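Local structure of molybdopterin adenylyltransferase (Helicobacter pylori, 4XCW) at residues Lys28-Val33 against Val73-Thr78; Leu130-Pro135 against Pro150-Cys155. The protein probably transfers an adenylyl group from ATP to molybdopterin, the step in molybdenum cofactor biosynthesis that prepares the pterin for metal insertion. All coordinates share one frame; numbering follows the deposited sequence.

Contact 1. Residues Lys28-Val33 against Val73-Thr78; sequences KAIQEV and VTTGGT
I30 of helix 25-37 meets V73 on strand 71-75, a helix-on-sheet packing contact in the alpha/beta fold of the molybdopterin-binding domain. The apolar part is a single small patch. The two side chains reach toward each other tip to tip, the gamma methyls I30 CG2 and V73 CG2 closing to 3.6 Å. The longer branch of I30 is extended (chi2 177°), which carries its terminal methyl across V73 CG2 and on toward T75. L134, I141 and V10 also lie against I30, so this pair belongs to a buried core between the helices and the sheet. V73 and T75, two apart on the strand, both face the helix, whereas T74 points its side chain to the other face.

No polar bond crosses between the segments. The T75 hydroxyl is instead bonded to the carbonyl oxygen of P135, and that of T74 to N133, while V73-T75 pair by backbone with strands 6-13 and 129-134. At the last point of contact, I30 CD1 lies 4.2 Å from T75 CB.

Contact 2. Residues Leu130-Pro135 against Pro150-Cys155; sequences LIINLP and PAIPYC
L130 and I132, two residues apart on strand 129-134 and pointing to the same face, pack against I152 and C155, which lie one turn apart at the start of helix 152-158. Two quite different orientations make up the contact. L130 and I152 cross at about a right angle, so that the CD2 methyl of L130 rests against the shaft of the isoleucine, 4.1 Å from I152 CG1 and near I152 CG2. I132 and I152 instead approach tip to tip, I132 CD1 standing 3.6 Å from I152 CD1. Although the CB of I152 does not itself point at the strand, chi1 of -71° swings the CG1 branch toward it and the extended chi2 carries CD1 on to I132, so one side chain serves both strand residues.

C155 completes the grip on L130. With its sulfur swung opposite the backbone N (chi1 -171°), it sends SG between helix and strand, where L130 CD2 lies 4.1 Å from C155 SG and the other methyl of the leucine is scarcely farther. The sulfur thus lies beside the leucine fork, nearly equidistant from both delta carbons. All these meetings are apolar, and no hydrogen bond passes between the segments.

F101 and M105 of helix 99-110 and A123 and I125 of strand 123-126 border the same cluster, F101 touching both strand residues and I125 both L130 and C155. P150 and A151, just ahead of the helix, and Y154 and C155 on it pack on P114, T115 and L118 of a neighbouring subunit, so the helix start is shared by sheet and interface.

Both contacts are buried and lay a helix on the same face of one sheet, through strands 71-75 and 129-134, which run parallel side by side. Contact 1 lies within the subunit and touches no other chain; contact 2 has a neighbouring subunit behind its helix. Their chemistry is alike in being wholly apolar, but contact 1 rests on one isoleucine, while contact 2 spreads over four residues and includes a sulfur. The strands themselves are joined by a probable hydrogen bond from L134 N to T74 O (2.7 Å); apolar packing of V73 CB on L134 CD1 (3.7 Å) adds to it.

Contact 1. Residues Lys28-Val33 against Val73-Thr78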
# COMPACT_ATOMS: atom_id res chain seq x y z
N LYS B 28 -24.54 2.52 15.38
CA LYS B 28 -24.78 3.45 16.48
C LYS B 28 -23.49 4.10 16.96
O LYS B 28 -23.47 5.28 17.30
CB LYS B 28 -25.47 2.74 17.65
CG LYS B 28 -26.91 2.31 17.39
CD LYS B 28 -27.54 1.71 18.64
CE LYS B 28 -28.86 0.99 18.34
NZ LYS B 28 -29.86 1.87 17.68
N ALA B 29 -22.41 3.32 16.98
CA ALA B 29 -21.12 3.83 17.40
C ALA B 29 -20.61 4.86 16.40
O ALA B 29 -20.01 5.87 16.78
CB ALA B 29 -20.11 2.70 17.55
N ILE B 30 -20.85 4.61 15.12
CA ILE B 30 -20.45 5.53 14.06
C ILE B 30 -21.16 6.87 14.20
O ILE B 30 -20.52 7.92 14.14
CB ILE B 30 -20.73 4.93 12.66
CG1 ILE B 30 -19.75 3.78 12.39
CG2 ILE B 30 -20.59 5.98 11.59
CD1 ILE B 30 -19.99 3.07 11.07
N GLN B 31 -22.48 6.84 14.38
CA GLN B 31 -23.25 8.08 14.52
C GLN B 31 -22.89 8.85 15.79
O GLN B 31 -22.82 10.07 15.76
CB GLN B 31 -24.75 7.79 14.49
CG GLN B 31 -25.21 7.22 13.17
CD GLN B 31 -26.70 7.40 12.94
OE1 GLN B 31 -27.36 8.18 13.62
NE2 GLN B 31 -27.23 6.67 11.97
N GLU B 32 -22.66 8.13 16.88
CA GLU B 32 -22.26 8.77 18.14
C GLU B 32 -20.96 9.55 17.98
O GLU B 32 -20.87 10.71 18.37
CB GLU B 32 -22.10 7.73 19.25
CG GLU B 32 -23.40 7.24 19.86
CD GLU B 32 -23.16 6.28 21.01
OE1 GLU B 32 -21.98 5.99 21.31
OE2 GLU B 32 -24.16 5.83 21.63
N VAL B 33 -19.96 8.90 17.41
CA VAL B 33 -18.64 9.51 17.25
C VAL B 33 -18.67 10.72 16.32
O VAL B 33 -18.14 11.78 16.65
CB VAL B 33 -17.62 8.50 16.71
CG1 VAL B 33 -16.31 9.20 16.37
CG2 VAL B 33 -17.38 7.40 17.72
N VAL B 73 -19.30 6.05 5.19
CA VAL B 73 -18.46 5.07 5.86
C VAL B 73 -19.15 3.72 5.88
O VAL B 73 -20.37 3.63 5.98
CB VAL B 73 -18.12 5.49 7.31
CG1 VAL B 73 -17.33 6.80 7.32
CG2 VAL B 73 -19.37 5.62 8.17
N THR B 74 -18.35 2.66 5.75
CA THR B 74 -18.89 1.31 5.81
C THR B 74 -18.40 0.61 7.07
O THR B 74 -17.38 0.98 7.63
CB THR B 74 -18.46 0.46 4.60
OG1 THR B 74 -17.04 0.32 4.60
CG2 THR B 74 -18.89 1.11 3.29
N THR B 75 -19.15 -0.40 7.50
CA THR B 75 -18.70 -1.27 8.57
C THR B 75 -18.97 -2.71 8.16
O THR B 75 -20.01 -3.01 7.58
CB THR B 75 -19.38 -0.93 9.92
OG1 THR B 75 -18.94 -1.85 10.93
CG2 THR B 75 -20.90 -1.01 9.81
N GLY B 76 -18.00 -3.58 8.42
CA GLY B 76 -18.13 -4.98 8.09
C GLY B 76 -17.49 -5.39 6.77
O GLY B 76 -17.30 -4.56 5.87
N GLY B 77 -17.14 -6.67 6.68
CA GLY B 77 -16.75 -7.29 5.42
C GLY B 77 -15.45 -6.81 4.81
O GLY B 77 -15.39 -6.59 3.60
N THR B 78 -14.41 -6.68 5.62
CA THR B 78 -13.15 -6.13 5.12
C THR B 78 -11.91 -6.98 5.42
O THR B 78 -10.79 -6.48 5.37
CB THR B 78 -12.91 -4.73 5.68
OG1 THR B 78 -13.04 -4.75 7.11
CG2 THR B 78 -13.92 -3.74 5.11

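Contact 2. Residues Leu130-Pro135 against Pro150-Cys155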
# COMPACT_ATOMS: atom_id res chain seq x y z
N LEU B 130 -16.20 11.38 0.05
CA LEU B 130 -15.14 10.54 0.57
C LEU B 130 -15.75 9.28 1.17
O LEU B 130 -16.61 9.35 2.04
CB LEU B 130 -14.32 11.28 1.63
CG LEU B 130 -13.30 10.45 2.44
CD1 LEU B 130 -12.22 9.84 1.56
CD2 LEU B 130 -12.67 11.28 3.54
N ILE B 131 -15.29 8.12 0.69
CA ILE B 131 -15.74 6.84 1.24
C ILE B 131 -14.62 6.17 2.02
O ILE B 131 -13.50 6.03 1.53
CB ILE B 131 -16.22 5.89 0.12
CG1 ILE B 131 -17.28 6.58 -0.73
CG2 ILE B 131 -16.79 4.60 0.72
CD1 ILE B 131 -17.76 5.72 -1.91
N ILE B 132 -14.91 5.76 3.25
CA ILE B 132 -13.93 5.07 4.08
C ILE B 132 -14.53 3.80 4.65
O ILE B 132 -15.64 3.84 5.18
CB ILE B 132 -13.46 5.94 5.25
CG1 ILE B 132 -13.06 7.33 4.77
CG2 ILE B 132 -12.31 5.27 6.00
CD1 ILE B 132 -12.71 8.27 5.90
N ASN B 133 -13.80 2.70 4.57
CA ASN B 133 -14.19 1.45 5.23
C ASN B 133 -13.73 1.43 6.68
O ASN B 133 -12.54 1.56 6.94
CB ASN B 133 -13.59 0.23 4.53
CG ASN B 133 -13.78 0.25 3.02
OD1 ASN B 133 -12.85 -0.08 2.28
ND2 ASN B 133 -14.97 0.61 2.57
N LEU B 134 -14.66 1.26 7.62
CA LEU B 134 -14.33 1.24 9.05
C LEU B 134 -14.35 -0.19 9.59
O LEU B 134 -14.79 -1.09 8.88
CB LEU B 134 -15.32 2.11 9.83
CG LEU B 134 -15.39 3.59 9.45
CD1 LEU B 134 -16.39 4.30 10.36
CD2 LEU B 134 -14.00 4.22 9.52
N PRO B 135 -13.88 -0.42 10.83
CA PRO B 135 -13.94 -1.78 11.37
C PRO B 135 -15.36 -2.19 11.74
O PRO B 135 -16.30 -1.44 11.46
CB PRO B 135 -13.07 -1.71 12.64
CG PRO B 135 -12.25 -0.47 12.48
CD PRO B 135 -13.11 0.48 11.72
N PRO B 150 -8.90 13.55 11.72
CA PRO B 150 -8.22 14.84 11.54
C PRO B 150 -7.86 15.20 10.10
O PRO B 150 -7.57 16.37 9.84
CB PRO B 150 -6.95 14.67 12.38
CG PRO B 150 -7.39 13.78 13.50
CD PRO B 150 -8.31 12.78 12.83
N ALA B 151 -7.91 14.24 9.18
CA ALA B 151 -7.60 14.52 7.78
C ALA B 151 -8.86 14.66 6.93
O ALA B 151 -8.79 15.02 5.76
CB ALA B 151 -6.70 13.41 7.20
N ILE B 152 -10.01 14.39 7.52
CA ILE B 152 -11.25 14.29 6.74
C ILE B 152 -11.84 15.65 6.29
O ILE B 152 -12.17 15.82 5.12
CB ILE B 152 -12.31 13.46 7.51
CG1 ILE B 152 -11.89 11.99 7.53
CG2 ILE B 152 -13.68 13.58 6.87
CD1 ILE B 152 -12.89 11.08 8.21
N PRO B 153 -11.97 16.62 7.22
CA PRO B 153 -12.55 17.89 6.75
C PRO B 153 -11.79 18.54 5.58
O PRO B 153 -12.42 19.05 4.65
CB PRO B 153 -12.48 18.78 7.99
CG PRO B 153 -12.54 17.82 9.13
CD PRO B 153 -11.74 16.64 8.67
N TYR B 154 -10.46 18.52 5.63
CA TYR B 154 -9.68 19.09 4.54
C TYR B 154 -9.88 18.27 3.27
O TYR B 154 -9.99 18.83 2.19
CB TYR B 154 -8.20 19.14 4.90
CG TYR B 154 -7.33 19.82 3.87
CD1 TYR B 154 -7.63 21.09 3.40
CD2 TYR B 154 -6.18 19.20 3.39
CE1 TYR B 154 -6.83 21.72 2.48
CE2 TYR B 154 -5.37 19.82 2.47
CZ TYR B 154 -5.70 21.08 2.02
OH TYR B 154 -4.89 21.70 1.10
N CYS B 155 -9.94 16.95 3.41
CA CYS B 155 -10.18 16.09 2.25
C CYS B 155 -11.51 16.43 1.59
O CYS B 155 -11.61 16.51 0.37
CB CYS B 155 -10.16 14.61 2.64
SG CYS B 155 -10.18 13.48 1.19